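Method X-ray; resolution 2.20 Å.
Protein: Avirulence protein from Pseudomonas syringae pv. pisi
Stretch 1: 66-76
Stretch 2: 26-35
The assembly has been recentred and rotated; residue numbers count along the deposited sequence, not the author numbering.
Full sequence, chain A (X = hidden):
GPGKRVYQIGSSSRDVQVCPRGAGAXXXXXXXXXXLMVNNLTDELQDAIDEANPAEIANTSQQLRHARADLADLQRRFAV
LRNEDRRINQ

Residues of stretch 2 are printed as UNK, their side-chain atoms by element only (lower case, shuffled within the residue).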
# COMPACT_ATOMS: atom_id res chain seq x y z
N HIS A 66 6.47 -0.32 -6.47
CA HIS A 66 6.88 -1.31 -5.47
C HIS A 66 5.83 -1.37 -4.35
O HIS A 66 5.37 -2.42 -3.98
CB HIS A 66 8.21 -0.93 -4.82
CG HIS A 66 9.40 -1.04 -5.71
ND1 HIS A 66 9.67 -2.16 -6.47
CD2 HIS A 66 10.49 -0.25 -5.82
CE1 HIS A 66 10.85 -2.02 -7.06
NE2 HIS A 66 11.36 -0.86 -6.70
N ALA A 67 5.45 -0.20 -3.86
CA ALA A 67 4.54 -0.07 -2.73
C ALA A 67 3.10 -0.54 -3.05
O ALA A 67 2.44 -1.17 -2.20
CB ALA A 67 4.57 1.39 -2.19
N ARG A 68 2.61 -0.22 -4.25
CA ARG A 68 1.29 -0.65 -4.66
C ARG A 68 1.23 -2.20 -4.81
O ARG A 68 0.20 -2.79 -4.47
CB ARG A 68 0.86 0.05 -5.95
CG ARG A 68 0.58 1.54 -5.76
CD ARG A 68 0.19 2.20 -7.07
NE ARG A 68 -1.07 1.63 -7.54
CZ ARG A 68 -1.35 1.26 -8.78
NH1 ARG A 68 -0.46 1.38 -9.76
NH2 ARG A 68 -2.53 0.72 -9.02
N ALA A 69 2.28 -2.82 -5.33
CA ALA A 69 2.32 -4.27 -5.44
C ALA A 69 2.36 -4.93 -4.05
O ALA A 69 1.65 -5.91 -3.80
CB ALA A 69 3.53 -4.71 -6.28
N ASP A 70 3.19 -4.39 -3.16
CA ASP A 70 3.30 -4.88 -1.82
C ASP A 70 1.98 -4.72 -1.06
O ASP A 70 1.58 -5.60 -0.32
CB ASP A 70 4.43 -4.16 -1.08
CG ASP A 70 5.82 -4.53 -1.59
OD1 ASP A 70 5.99 -5.60 -2.25
OD2 ASP A 70 6.77 -3.75 -1.31
N LEU A 71 1.31 -3.60 -1.26
CA LEU A 71 0.03 -3.37 -0.60
C LEU A 71 -1.01 -4.40 -1.04
O LEU A 71 -1.75 -4.92 -0.21
CB LEU A 71 -0.49 -1.95 -0.90
CG LEU A 71 -1.82 -1.53 -0.28
CD1 LEU A 71 -1.75 -1.66 1.21
CD2 LEU A 71 -2.25 -0.06 -0.73
N ALA A 72 -1.13 -4.62 -2.34
CA ALA A 72 -2.11 -5.56 -2.83
C ALA A 72 -1.88 -6.98 -2.24
O ALA A 72 -2.82 -7.65 -1.90
CB ALA A 72 -2.11 -5.56 -4.33
N ASP A 73 -0.62 -7.42 -2.12
CA ASP A 73 -0.31 -8.69 -1.45
C ASP A 73 -0.70 -8.68 0.01
O ASP A 73 -1.27 -9.65 0.53
CB ASP A 73 1.17 -9.02 -1.59
CG ASP A 73 1.54 -9.52 -2.98
OD1 ASP A 73 0.63 -9.76 -3.80
OD2 ASP A 73 2.74 -9.73 -3.25
N LEU A 74 -0.38 -7.59 0.71
CA LEU A 74 -0.76 -7.49 2.10
C LEU A 74 -2.29 -7.63 2.26
O LEU A 74 -2.78 -8.35 3.13
CB LEU A 74 -0.23 -6.21 2.73
CG LEU A 74 1.28 -6.03 2.98
CD1 LEU A 74 1.51 -4.70 3.68
CD2 LEU A 74 1.85 -7.14 3.81
N GLN A 75 -3.04 -7.00 1.38
CA GLN A 75 -4.49 -6.98 1.51
C GLN A 75 -5.07 -8.38 1.24
O GLN A 75 -6.01 -8.80 1.92
CB GLN A 75 -5.11 -5.95 0.56
CG GLN A 75 -4.77 -4.52 0.99
CD GLN A 75 -5.26 -3.50 0.02
OE1 GLN A 75 -5.02 -3.61 -1.17
NE2 GLN A 75 -5.93 -2.48 0.53
N ARG A 76 -4.51 -9.08 0.25
CA ARG A 76 -4.92 -10.47 0.00
C ARG A 76 -4.71 -11.35 1.22
O ARG A 76 -5.58 -12.15 1.56
CB ARG A 76 -4.20 -11.08 -1.21
CG ARG A 76 -4.90 -10.67 -2.51
CD ARG A 76 -4.31 -11.34 -3.75
NE ARG A 76 -3.05 -10.76 -4.17
CZ ARG A 76 -2.91 -9.72 -5.00
NH1 ARG A 76 -3.98 -9.10 -5.55
NH2 ARG A 76 -1.70 -9.26 -5.28
N UNK A 26 -1.42 -6.94 13.54
CA UNK A 26 -0.18 -6.29 13.05
C UNK A 26 -0.26 -6.09 11.54
O UNK A 26 0.15 -5.05 11.02
c UNK A 26 1.08 -7.09 13.44
N UNK A 27 -0.79 -7.09 10.84
CA UNK A 27 -0.99 -7.02 9.39
C UNK A 27 -1.95 -5.89 8.95
O UNK A 27 -1.70 -5.19 7.93
c UNK A 27 -2.00 -10.07 7.05
c UNK A 27 -0.32 -8.14 6.57
c UNK A 27 -1.46 -8.36 8.86
c UNK A 27 -1.60 -8.55 7.36
N UNK A 28 -3.04 -5.74 9.69
CA UNK A 28 -4.00 -4.66 9.43
C UNK A 28 -3.32 -3.30 9.56
O UNK A 28 -3.51 -2.43 8.71
c UNK A 28 -7.28 -3.24 11.21
c UNK A 28 -5.21 -4.69 10.39
c UNK A 28 -8.50 -5.18 12.26
n UNK A 28 -7.48 -4.29 12.22
n UNK A 28 -9.48 -5.16 11.35
c UNK A 28 -6.35 -3.67 10.01
n UNK A 28 -8.52 -6.09 13.24
N UNK A 29 -2.52 -3.15 10.61
CA UNK A 29 -1.79 -1.92 10.85
C UNK A 29 -0.75 -1.68 9.74
O UNK A 29 -0.58 -0.55 9.29
c UNK A 29 -0.44 -0.71 12.69
c UNK A 29 -1.30 0.56 12.68
o UNK A 29 -2.23 0.68 13.47
c UNK A 29 -1.19 -1.95 12.27
n UNK A 29 -1.00 1.50 11.77
N UNK A 30 -0.09 -2.75 9.26
CA UNK A 30 0.85 -2.63 8.15
C UNK A 30 0.19 -2.14 6.87
O UNK A 30 0.77 -1.35 6.09
c UNK A 30 2.90 -3.70 7.13
o UNK A 30 4.51 -4.66 5.70
c UNK A 30 1.57 -3.95 7.87
c UNK A 30 3.63 -4.92 6.56
o UNK A 30 3.36 -6.09 6.94
N UNK A 31 -1.00 -2.65 6.63
CA UNK A 31 -1.78 -2.24 5.50
C UNK A 31 -2.06 -0.74 5.57
O UNK A 31 -1.85 -0.04 4.59
c UNK A 31 -3.08 -3.01 5.41
c UNK A 31 -4.08 -2.29 4.45
c UNK A 31 -3.98 -5.42 5.10
c UNK A 31 -2.77 -4.44 5.00
N UNK A 32 -2.50 -0.24 6.71
CA UNK A 32 -2.72 1.21 6.82
C UNK A 32 -1.39 2.03 6.68
O UNK A 32 -1.39 3.10 6.06
c UNK A 32 -4.86 1.04 8.31
o UNK A 32 -5.92 1.00 6.13
c UNK A 32 -5.83 1.61 7.26
o UNK A 32 -6.46 2.67 7.54
c UNK A 32 -3.39 1.55 8.15
N UNK A 33 -0.30 1.54 7.26
CA UNK A 33 1.01 2.20 7.14
C UNK A 33 1.42 2.22 5.66
O UNK A 33 1.92 3.23 5.17
c UNK A 33 2.11 1.49 7.95
c UNK A 33 1.86 1.47 9.44
o UNK A 33 2.49 0.62 10.10
o UNK A 33 1.09 2.27 9.98
N UNK A 34 1.18 1.12 4.96
CA UNK A 34 1.53 1.00 3.56
C UNK A 34 0.63 1.82 2.63
O UNK A 34 1.14 2.36 1.64
c UNK A 34 2.15 -0.64 1.68
c UNK A 34 4.08 -2.28 2.45
c UNK A 34 1.59 -0.47 3.12
c UNK A 34 3.26 -1.68 1.35
n UNK A 34 5.53 -2.07 2.32
N UNK A 35 -0.67 1.92 2.94
CA UNK A 35 -1.57 2.82 2.22
C UNK A 35 -1.13 4.28 2.38
O UNK A 35 -1.15 5.02 1.42
c UNK A 35 -4.10 3.41 1.89
n UNK A 35 -3.70 3.67 -0.55
c UNK A 35 -4.24 2.91 0.44
o UNK A 35 -4.84 1.86 0.21
c UNK A 35 -3.02 2.65 2.72
O HOH W 1 6.58 -1.52 -0.15

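Residues 66-76 and 26-35 are both helical, and their axes run nearly antiparallel, at 155°, with a closest approach of 9.7 Å.

Position 26 carries a single side-chain carbon, out of reach of the other helix; it is alanine, A26. Position 27 has four carbons, forked at the second, one of whose ends lies against the CD2 methyl of L74. A fork at that point defines leucine, and the CD1 of L27 is 3.7 Å from CD2 of L74. At position 28 three carbons lead to a nitrogen and then to a carbon bearing two more nitrogens; its CA-to-CB bond points away from stretch 1, and no side-chain atom comes within 8 Å of it. A guanidinium on three carbons is arginine, R28. Position 29 has three carbons, the third carrying one oxygen and one nitrogen, and touches nothing across the interface. This is glutamine, Q29.

Position 30 has three carbons, the last bearing two oxygens, and this end reaches the CD1 methyl of L74. It is glutamate, with CD of E30 3.6 Å from CD1 of L74. Position 31 again has four carbons, but the fork is at the first and one arm is two carbons long; it packs against L71, L74 and Q75. The branching identifies isoleucine: CG1 of I31 is 3.8 Å from CB of L74, and CG2 of I31 is 4.0 Å from CD1 of L71.

Position 32 shows three carbons ending in two oxygens, with no contact to stretch 1, and is E32. Position 33, with two carbons and two oxygens on the second, is also remote. It is aspartate, D33, whose OD1 accepts a 2.9 Å hydrogen bond from NE2 of Q29, one turn earlier. Position 34 has four carbons in a row ending in nitrogen; its CA-to-CB bond points toward stretch 1, and the side chain sits among A67, D70, L71 and L74. The chain is lysine; CD of K34 lies 3.7 Å from CB of D70. Position 35 has three carbons, the third with one oxygen and one nitrogen, and its oxygen approaches L71. It is glutamine, with OE1 of Q35 3.4 Å from CD2 of L71.

No direct hydrogen bond crosses the contact; the side chains interlock instead. L74 fits among L27, E30, I31 and K34, while K34 fills the reciprocal hole, its aliphatic length packing like an apolar residue. At its tip, NZ of K34 and OD2 of D70 are 4.2 Å apart, beyond a salt bridge. Water 1 joins them, accepting from NZ of K34 at 2.7 Å and donating to OD2 of D70 at 2.5 Å.

Stretch 2 (26-35) ALRQEIEDKQ
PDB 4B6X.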